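Local coordinates for glutathione s-transferase S2 (Nilaparvata lugens, PDB 5H5L), which binds glutathione and, as a sigma-class transferase, probably conjugates it to electrophilic compounds, besides acting as a glutathione-requiring prostaglandin D synthase, at residues L86-M91 and Y143-K148; K132-I137 and E175-L180; G152-I157 and D182-L187. All coordinates share one frame; numbering follows the deposited sequence.

Interaction 1. Residues L86-M91 and Y143-K148; sequences LMIDTM and YLANGK
Ile88 and Ala145 mark the closest approach of the two backbones, their CA atoms 5.4 Å apart, where an irregular loop comes up against one side of the helix at 86-91. From Ala145 to Lys148 the loop makes a type I' beta turn, closed by a weak bond from Lys148 N to Ala145 O. Asn146 and Gly147 take the two central places with positive phi, for which asparagine and glycine are well suited. No hydrogen bond joins the two segments directly; apolar side chains, one amide and backbone oxygens make the contact. The methyl of Ala145 points at the helix, its CB 3.6 Å from Met87 O and 3.8 Å from Ile88 CG1; a methyl suits a place this near the helix backbone. Asn146 crosses both Met87 and Ile88 at about a right angle. With its CG anti to its own carbonyl carbon (chi1 -54°), the amide lies against the helix, OD1 3.4 Å from Met87 CB and ND2 3.7 Å from Ile88 CG1. That ND2 gives its hydrogen bond to Glu84 O, about one turn before Ile88 on helix 82-106. An alanine in place of Asn146 would probably leave Glu84 O without this donor and open a gap beside Met87 CB and Ile88 CG1. Farther along, Met91 CG lies 3.8 Å from Leu144 O, and the bends at chi2 and chi3 carry CE to 4.3 Å from Leu144 CD2; a supple thioether chain suits this uneven surface. Around the contact, Trp151 of helix 151-164 packs on Ile88, while Phe133 and His136 of helix 111-139 press on Met91. Helix 82-106 also faces the dimer partner, where Asp89 forms a salt bridge with Arg69 of the second subunit and Thr90 bonds to Cys62 O of that subunit.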
loop_
_atom_site.group_PDB
_atom_site.type_symbol
_atom_site.label_atom_id
_atom_site.label_comp_id
_atom_site.label_asym_id
_atom_site.label_seq_id
_atom_site.Cartn_x
_atom_site.Cartn_y
_atom_site.Cartn_z
ATOM N N LEU B 86 -8.211 0.443 -10.568
ATOM C CA LEU B 86 -7.636 1.663 -10.013
ATOM C C LEU B 86 -8.581 2.286 -8.987
ATOM O O LEU B 86 -8.146 2.774 -7.944
ATOM C CB LEU B 86 -7.332 2.670 -11.106
ATOM C CG LEU B 86 -6.705 3.999 -10.694
ATOM C CD1 LEU B 86 -5.377 3.814 -9.967
ATOM C CD2 LEU B 86 -6.514 4.891 -11.937
ATOM N N MET B 87 -9.873 2.277 -9.266
ATOM C CA MET B 87 -10.834 2.862 -8.344
ATOM C C MET B 87 -10.887 2.114 -7.020
ATOM O O MET B 87 -11.120 2.724 -5.969
ATOM C CB MET B 87 -12.210 2.903 -9.002
ATOM C CG MET B 87 -12.271 3.809 -10.247
ATOM S SD MET B 87 -11.950 5.540 -9.908
ATOM C CE MET B 87 -10.204 5.668 -10.299
ATOM N N ILE B 88 -10.642 0.821 -7.034
ATOM C CA ILE B 88 -10.562 0.055 -5.795
ATOM C C ILE B 88 -9.241 0.344 -5.076
ATOM O O ILE B 88 -9.219 0.649 -3.878
ATOM C CB ILE B 88 -10.681 -1.450 -6.090
ATOM C CG1 ILE B 88 -12.025 -1.840 -6.732
ATOM C CG2 ILE B 88 -10.502 -2.250 -4.803
ATOM C CD1 ILE B 88 -11.944 -3.259 -7.368
ATOM N N ASP B 89 -8.124 0.207 -5.811
ATOM C CA ASP B 89 -6.772 0.320 -5.263
ATOM C C ASP B 89 -6.540 1.676 -4.627
ATOM O O ASP B 89 -5.956 1.757 -3.538
ATOM C CB ASP B 89 -5.723 0.096 -6.365
ATOM C CG ASP B 89 -5.647 -1.346 -6.853
ATOM O OD1 ASP B 89 -6.266 -2.252 -6.260
ATOM O OD2 ASP B 89 -4.983 -1.557 -7.886
ATOM N N THR B 90 -6.966 2.767 -5.298
ATOM C CA THR B 90 -6.717 4.098 -4.746
ATOM C C THR B 90 -7.420 4.285 -3.403
ATOM O O THR B 90 -6.835 4.850 -2.472
ATOM C CB THR B 90 -7.120 5.210 -5.735
ATOM O OG1 THR B 90 -6.677 6.466 -5.206
ATOM C CG2 THR B 90 -8.582 5.286 -5.915
ATOM N N MET B 91 -8.649 3.794 -3.266
ATOM C CA MET B 91 -9.368 3.921 -2.001
ATOM C C MET B 91 -8.712 3.120 -0.882
ATOM O O MET B 91 -8.626 3.586 0.271
ATOM C CB MET B 91 -10.822 3.476 -2.174
ATOM C CG MET B 91 -11.682 4.423 -3.027
ATOM S SD MET B 91 -11.580 6.161 -2.539
ATOM C CE MET B 91 -12.298 6.000 -0.939
ATOM N N TYR B 143 -20.895 1.530 -2.228
ATOM C CA TYR B 143 -19.671 0.732 -2.129
ATOM C C TYR B 143 -18.470 1.661 -2.188
ATOM O O TYR B 143 -18.593 2.851 -2.503
ATOM C CB TYR B 143 -19.598 -0.304 -3.253
ATOM C CG TYR B 143 -20.693 -1.311 -3.179
ATOM C CD1 TYR B 143 -20.584 -2.388 -2.317
ATOM C CD2 TYR B 143 -21.855 -1.184 -3.953
ATOM C CE1 TYR B 143 -21.583 -3.336 -2.228
ATOM C CE2 TYR B 143 -22.875 -2.127 -3.864
ATOM C CZ TYR B 143 -22.718 -3.205 -2.993
ATOM O OH TYR B 143 -23.665 -4.176 -2.846
ATOM N N LEU B 144 -17.292 1.107 -1.876
ATOM C CA LEU B 144 -16.068 1.880 -1.980
ATOM C C LEU B 144 -15.770 2.254 -3.414
ATOM O O LEU B 144 -15.214 3.329 -3.658
ATOM C CB LEU B 144 -14.870 1.120 -1.406
ATOM C CG LEU B 144 -14.535 1.217 0.069
ATOM C CD1 LEU B 144 -13.198 0.468 0.267
ATOM C CD2 LEU B 144 -14.462 2.655 0.622
ATOM N N ALA B 145 -16.138 1.408 -4.378
ATOM C CA ALA B 145 -15.699 1.648 -5.737
ATOM C C ALA B 145 -16.648 1.022 -6.741
ATOM O O ALA B 145 -17.167 -0.073 -6.509
ATOM C CB ALA B 145 -14.303 1.081 -5.959
ATOM N N ASN B 146 -16.855 1.733 -7.860
ATOM C CA ASN B 146 -17.477 1.197 -9.075
ATOM C C ASN B 146 -18.935 0.765 -8.869
ATOM O O ASN B 146 -19.483 -0.011 -9.661
ATOM C CB ASN B 146 -16.685 0.014 -9.631
ATOM C CG ASN B 146 -15.214 0.328 -9.854
ATOM O OD1 ASN B 146 -14.860 1.313 -10.505
ATOM N ND2 ASN B 146 -14.350 -0.540 -9.341
ATOM N N GLY B 147 -19.591 1.221 -7.813
ATOM C CA GLY B 147 -20.964 0.819 -7.594
ATOM C C GLY B 147 -21.171 -0.663 -7.407
ATOM O O GLY B 147 -22.273 -1.148 -7.632
ATOM N N LYS B 148 -20.147 -1.412 -6.998
ATOM C CA LYS B 148 -20.341 -2.840 -6.764
ATOM C C LYS B 148 -19.344 -3.343 -5.726
ATOM O O LYS B 148 -18.294 -2.733 -5.491
ATOM C CB LYS B 148 -20.219 -3.663 -8.064
ATOM C CG LYS B 148 -18.893 -3.532 -8.803
ATOM C CD LYS B 148 -18.917 -4.181 -10.217
ATOM C CE LYS B 148 -17.586 -3.995 -10.925
ATOM N NZ LYS B 148 -17.497 -4.397 -12.362
#

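Interaction 2. Residues K132-I137 and E175-L180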
loop_
_atom_site.group_PDB
_atom_site.type_symbol
_atom_site.label_atom_id
_atom_site.label_comp_id
_atom_site.label_asym_id
_atom_site.label_seq_id
_atom_site.Cartn_x
_atom_site.Cartn_y
_atom_site.Cartn_z
ATOM N N LYS B 132 -14.971 12.064 3.870
ATOM C CA LYS B 132 -14.732 11.805 2.453
ATOM C C LYS B 132 -15.133 10.385 2.064
ATOM O O LYS B 132 -15.742 10.182 1.007
ATOM C CB LYS B 132 -13.269 12.072 2.118
ATOM C CG LYS B 132 -12.966 13.578 1.965
ATOM C CD LYS B 132 -11.524 13.873 2.335
ATOM C CE LYS B 132 -11.192 15.340 2.192
ATOM N NZ LYS B 132 -11.197 15.795 0.758
ATOM N N PHE B 133 -14.768 9.383 2.883
ATOM C CA PHE B 133 -15.185 8.007 2.617
ATOM C C PHE B 133 -16.702 7.924 2.569
ATOM O O PHE B 133 -17.290 7.276 1.688
ATOM C CB PHE B 133 -14.683 7.052 3.713
ATOM C CG PHE B 133 -13.181 6.891 3.799
ATOM C CD1 PHE B 133 -12.329 7.264 2.771
ATOM C CD2 PHE B 133 -12.629 6.344 4.944
ATOM C CE1 PHE B 133 -10.962 7.092 2.894
ATOM C CE2 PHE B 133 -11.269 6.209 5.073
ATOM C CZ PHE B 133 -10.444 6.569 4.036
ATOM N N ASN B 134 -17.347 8.538 3.558
ATOM C CA ASN B 134 -18.810 8.557 3.630
ATOM C C ASN B 134 -19.421 9.149 2.353
ATOM O O ASN B 134 -20.296 8.543 1.729
ATOM C CB ASN B 134 -19.211 9.353 4.873
ATOM C CG ASN B 134 -20.620 9.046 5.357
ATOM O OD1 ASN B 134 -21.091 7.909 5.353
ATOM N ND2 ASN B 134 -21.293 10.074 5.794
ATOM N N ASP B 135 -18.931 10.313 1.931
ATOM C CA ASP B 135 -19.409 10.960 0.711
ATOM C C ASP B 135 -19.089 10.109 -0.514
ATOM O O ASP B 135 -19.904 9.980 -1.436
ATOM C CB ASP B 135 -18.764 12.357 0.643
ATOM C CG ASP B 135 -18.928 13.080 -0.709
ATOM O OD1 ASP B 135 -19.922 13.816 -0.876
ATOM O OD2 ASP B 135 -18.017 12.990 -1.574
ATOM N N HIS B 136 -17.924 9.467 -0.517
ATOM C CA HIS B 136 -17.543 8.649 -1.666
ATOM C C HIS B 136 -18.449 7.443 -1.792
ATOM O O HIS B 136 -18.917 7.124 -2.889
ATOM C CB HIS B 136 -16.083 8.227 -1.519
ATOM C CG HIS B 136 -15.551 7.474 -2.683
ATOM N ND1 HIS B 136 -14.977 8.096 -3.764
ATOM C CD2 HIS B 136 -15.467 6.141 -2.920
ATOM C CE1 HIS B 136 -14.562 7.180 -4.624
ATOM N NE2 HIS B 136 -14.835 5.984 -4.130
ATOM N N ILE B 137 -18.718 6.758 -0.679
ATOM C CA ILE B 137 -19.605 5.602 -0.725
ATOM C C ILE B 137 -21.012 6.025 -1.149
ATOM O O ILE B 137 -21.641 5.377 -1.989
ATOM C CB ILE B 137 -19.615 4.884 0.629
ATOM C CG1 ILE B 137 -18.238 4.219 0.907
ATOM C CG2 ILE B 137 -20.712 3.836 0.682
ATOM C CD1 ILE B 137 -18.138 3.779 2.314
ATOM N N GLU B 175 -23.313 7.505 8.044
ATOM C CA GLU B 175 -24.429 6.689 7.575
ATOM C C GLU B 175 -24.006 5.733 6.468
ATOM O O GLU B 175 -24.435 4.579 6.444
ATOM C CB GLU B 175 -25.552 7.614 7.083
ATOM C CG GLU B 175 -26.707 6.969 6.338
ATOM C CD GLU B 175 -27.746 8.001 5.823
ATOM O OE1 GLU B 175 -27.720 9.174 6.269
ATOM O OE2 GLU B 175 -28.584 7.637 4.959
ATOM N N HIS B 176 -23.202 6.201 5.516
ATOM C CA HIS B 176 -22.905 5.342 4.376
ATOM C C HIS B 176 -21.799 4.335 4.688
ATOM O O HIS B 176 -21.836 3.219 4.154
ATOM C CB HIS B 176 -22.606 6.226 3.183
ATOM C CG HIS B 176 -23.758 7.126 2.848
ATOM N ND1 HIS B 176 -23.803 8.461 3.203
ATOM C CD2 HIS B 176 -24.948 6.849 2.272
ATOM C CE1 HIS B 176 -24.961 8.970 2.827
ATOM N NE2 HIS B 176 -25.675 8.011 2.265
ATOM N N ILE B 177 -20.843 4.682 5.560
ATOM C CA ILE B 177 -19.897 3.682 6.060
ATOM C C ILE B 177 -20.636 2.594 6.823
ATOM O O ILE B 177 -20.429 1.401 6.591
ATOM C CB ILE B 177 -18.811 4.345 6.923
ATOM C CG1 ILE B 177 -18.016 5.335 6.093
ATOM C CG2 ILE B 177 -17.903 3.303 7.526
ATOM C CD1 ILE B 177 -16.953 6.109 6.952
ATOM N N LYS B 178 -21.523 2.986 7.741
ATOM C CA LYS B 178 -22.230 1.998 8.555
ATOM C C LYS B 178 -23.127 1.100 7.701
ATOM O O LYS B 178 -23.268 -0.097 7.986
ATOM C CB LYS B 178 -23.043 2.713 9.634
ATOM C CG LYS B 178 -23.908 1.802 10.484
ATOM C CD LYS B 178 -23.063 0.906 11.363
ATOM C CE LYS B 178 -23.946 -0.010 12.206
ATOM N NZ LYS B 178 -23.147 -1.048 12.903
ATOM N N ALA B 179 -23.753 1.669 6.666
ATOM C CA ALA B 179 -24.547 0.892 5.710
ATOM C C ALA B 179 -23.697 -0.131 4.934
ATOM O O ALA B 179 -24.146 -1.251 4.665
ATOM C CB ALA B 179 -25.199 1.837 4.726
ATOM N N LEU B 180 -22.496 0.260 4.493
ATOM C CA LEU B 180 -21.605 -0.727 3.868
ATOM C C LEU B 180 -21.181 -1.785 4.878
ATOM O O LEU B 180 -21.101 -2.975 4.556
ATOM C CB LEU B 180 -20.398 -0.005 3.297
ATOM C CG LEU B 180 -19.318 -0.825 2.595
ATOM C CD1 LEU B 180 -19.893 -1.595 1.399
ATOM C CD2 LEU B 180 -18.202 0.105 2.220
HETATM O O HOH W 1 -23.753 10.490 7.294
#
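Asn134 and His176 meet at the start of helix 175-185, and the polar part of the contact is concentrated there. Asn134 OD1 accepts two backbone hydrogen bonds in its carbonyl plane, from His176 N at 2.7 Å and from Ile177 N at 3.2 Å. With CG anti to its backbone N (chi1 -159°), the asparagine reaches amide hydrogens that the first helical turn cannot pair internally, and the helix end would probably polarise its C=O. Its ND2 donates to a water, 2.9 Å away, which also accepts from Glu175 N. The His176 ring stands with its edge toward the amide, whose plane is turned 44° from it, while Glu175 CG lies over one ring face. Both helices belong to the all-helical C-terminal domain of the glutathione transferase fold; their local axes come within 8.1 Å at an angle of 67°. Apolar contacts line the inner side of this crossing. Ile137 CD1 touches Leu180 CD2 at 3.7 Å and Ile177 CG1 at 4.1 Å, crossing both side chains at about a right angle. Branched apolar residues suit this buried side of the crossing, where Phe156 of helix 151-164 packs on Ile137 and Leu180.

Interaction 3. Residues G152-I157 and D182-L187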
loop_
_atom_site.group_PDB
_atom_site.type_symbol
_atom_site.label_atom_id
_atom_site.label_comp_id
_atom_site.label_asym_id
_atom_site.label_seq_id
_atom_site.Cartn_x
_atom_site.Cartn_y
_atom_site.Cartn_z
ATOM N N GLY B 152 -11.975 -4.528 -1.804
ATOM C CA GLY B 152 -11.755 -3.339 -1.026
ATOM C C GLY B 152 -12.787 -3.150 0.081
ATOM O O GLY B 152 -12.443 -2.779 1.208
ATOM N N ASP B 153 -14.062 -3.368 -0.235
ATOM C CA ASP B 153 -15.103 -3.276 0.799
ATOM C C ASP B 153 -14.821 -4.236 1.949
ATOM O O ASP B 153 -14.976 -3.895 3.129
ATOM C CB ASP B 153 -16.478 -3.584 0.186
ATOM C CG ASP B 153 -16.851 -2.638 -0.937
ATOM O OD1 ASP B 153 -16.789 -1.408 -0.721
ATOM O OD2 ASP B 153 -17.163 -3.123 -2.054
ATOM N N ILE B 154 -14.408 -5.448 1.623
ATOM C CA ILE B 154 -14.159 -6.449 2.639
ATOM C C ILE B 154 -12.948 -6.088 3.475
ATOM O O ILE B 154 -12.971 -6.221 4.694
ATOM C CB ILE B 154 -14.051 -7.805 1.932
ATOM C CG1 ILE B 154 -15.462 -8.160 1.410
ATOM C CG2 ILE B 154 -13.558 -8.879 2.873
ATOM C CD1 ILE B 154 -15.511 -9.349 0.491
ATOM N N TYR B 155 -11.889 -5.594 2.844
ATOM C CA TYR B 155 -10.720 -5.158 3.591
ATOM C C TYR B 155 -11.080 -4.005 4.522
ATOM O O TYR B 155 -10.734 -4.010 5.705
ATOM C CB TYR B 155 -9.640 -4.764 2.580
ATOM C CG TYR B 155 -8.273 -4.478 3.134
ATOM C CD1 TYR B 155 -7.296 -5.471 3.153
ATOM C CD2 TYR B 155 -7.929 -3.203 3.575
ATOM C CE1 TYR B 155 -6.016 -5.210 3.617
ATOM C CE2 TYR B 155 -6.661 -2.942 4.050
ATOM C CZ TYR B 155 -5.709 -3.965 4.063
ATOM O OH TYR B 155 -4.452 -3.703 4.539
ATOM N N PHE B 156 -11.794 -3.018 3.991
ATOM C CA PHE B 156 -12.168 -1.809 4.732
ATOM C C PHE B 156 -12.998 -2.154 5.976
ATOM O O PHE B 156 -12.657 -1.762 7.107
ATOM C CB PHE B 156 -12.913 -0.919 3.734
ATOM C CG PHE B 156 -13.432 0.396 4.260
ATOM C CD1 PHE B 156 -12.583 1.381 4.723
ATOM C CD2 PHE B 156 -14.776 0.691 4.156
ATOM C CE1 PHE B 156 -13.102 2.626 5.151
ATOM C CE2 PHE B 156 -15.265 1.910 4.558
ATOM C CZ PHE B 156 -14.441 2.863 5.050
ATOM N N ILE B 157 -14.064 -2.922 5.790
ATOM C CA ILE B 157 -14.994 -3.252 6.885
ATOM C C ILE B 157 -14.356 -4.173 7.912
ATOM O O ILE B 157 -14.543 -3.999 9.122
ATOM C CB ILE B 157 -16.292 -3.864 6.307
ATOM C CG1 ILE B 157 -17.041 -2.874 5.441
ATOM C CG2 ILE B 157 -17.234 -4.276 7.433
ATOM C CD1 ILE B 157 -17.245 -1.522 6.111
ATOM N N ASP B 182 -22.863 -2.970 7.427
ATOM C CA ASP B 182 -23.923 -3.944 7.682
ATOM C C ASP B 182 -24.085 -4.884 6.503
ATOM O O ASP B 182 -24.357 -6.072 6.682
ATOM C CB ASP B 182 -25.242 -3.229 7.974
ATOM C CG ASP B 182 -25.162 -2.349 9.211
ATOM O OD1 ASP B 182 -24.256 -2.562 10.060
ATOM O OD2 ASP B 182 -26.005 -1.439 9.338
ATOM N N LYS B 183 -23.886 -4.370 5.299
ATOM C CA LYS B 183 -23.993 -5.179 4.089
ATOM C C LYS B 183 -22.891 -6.236 4.023
ATOM O O LYS B 183 -23.144 -7.389 3.669
ATOM C CB LYS B 183 -23.947 -4.233 2.895
ATOM C CG LYS B 183 -23.916 -4.827 1.549
ATOM C CD LYS B 183 -24.543 -3.869 0.532
ATOM C CE LYS B 183 -23.971 -2.453 0.569
ATOM N NZ LYS B 183 -24.784 -1.487 -0.256
ATOM N N VAL B 184 -21.668 -5.882 4.393
ATOM C CA VAL B 184 -20.567 -6.826 4.238
ATOM C C VAL B 184 -20.666 -7.912 5.287
ATOM O O VAL B 184 -20.531 -9.100 4.983
ATOM C CB VAL B 184 -19.208 -6.102 4.300
ATOM C CG1 VAL B 184 -18.101 -7.115 4.506
ATOM C CG2 VAL B 184 -18.975 -5.308 2.998
ATOM N N VAL B 185 -20.917 -7.536 6.535
ATOM C CA VAL B 185 -20.927 -8.556 7.577
ATOM C C VAL B 185 -22.102 -9.507 7.464
ATOM O O VAL B 185 -22.128 -10.513 8.194
ATOM C CB VAL B 185 -20.926 -7.977 8.999
ATOM C CG1 VAL B 185 -19.759 -7.067 9.170
ATOM C CG2 VAL B 185 -22.269 -7.254 9.307
ATOM N N ASN B 186 -23.047 -9.237 6.552
ATOM C CA ASN B 186 -24.170 -10.128 6.300
ATOM C C ASN B 186 -24.034 -10.917 5.013
ATOM O O ASN B 186 -24.914 -11.726 4.704
ATOM C CB ASN B 186 -25.483 -9.339 6.294
ATOM C CG ASN B 186 -25.994 -9.095 7.709
ATOM O OD1 ASN B 186 -26.374 -10.037 8.411
ATOM N ND2 ASN B 186 -25.953 -7.835 8.153
ATOM N N LEU B 187 -22.958 -10.728 4.264
ATOM C CA LEU B 187 -22.627 -11.687 3.223
ATOM C C LEU B 187 -22.565 -13.068 3.868
ATOM O O LEU B 187 -21.943 -13.219 4.931
ATOM C CB LEU B 187 -21.300 -11.320 2.547
ATOM C CG LEU B 187 -21.383 -9.980 1.799
ATOM C CD1 LEU B 187 -19.989 -9.406 1.338
ATOM C CD2 LEU B 187 -22.320 -10.118 0.608
#
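Asp153, the first residue of 152-157 to meet the other segment, does so through its aliphatic carbon alone: CB lies 4.1 Å from Val184 CG2. Its carboxylate is engaged elsewhere, OD2 accepting from Ser150 N and OD1 from Leu144 N. Ile154 follows, with CG1 4.2 Å from the other methyl of Val184, CG1; Trp20 of helix 15-25 and Ile190 of helix 188-196 pack on both residues. Tyr155 makes no contact with 182-187; its OH bonds to Ser64 OG, of a glutathione-binding residue, and to Arg99 NH2. One turn beyond Asp153, Ile157 carries the broadest part of the contact. Its CG1 is 4.0 Å from Val184 CG2, and its CG2 branch turns to Val185 CG1, 4.1 Å away. Val184 can meet three residues of one helix face because CG1 is anti to its backbone N (chi1 165°) and CG2 lies beside that N, spreading the methyls over the surface. Beta-branched side chains, rigid and compact, suit a buried, apolar interface like this. In the second segment Asn186 ND2 folds back to Asp182 O at 2.8 Å, and Leu187 then stands at the N-cap of helix 188-196. Ser150 just before helix 151-164, with Asp153 bonding back to its N, has the Ser-X-X-Asp pattern of the N-capping box familiar at this helix in glutathione transferases.

In the fold
Interaction 3 lies nearest the centre of the chain and is purely apolar across its segments. Interaction 1, also buried, sits farther out beside the dimer interface and mixes methyl groups with an amide and backbone oxygens. Interaction 2 is only partly buried, and it alone has hydrogen bonds between its segments, placed at a helix start that water reaches. Interactions 2 and 3 share helix 175-185, using its first and last parts, and Phe156, on the 152-157 segment, also packs against Phe133 of interaction 2. The loop at 143-148 connects to both: Leu144 CD1 packs on Gly152 O of interaction 3, and Tyr143 packs on Leu180.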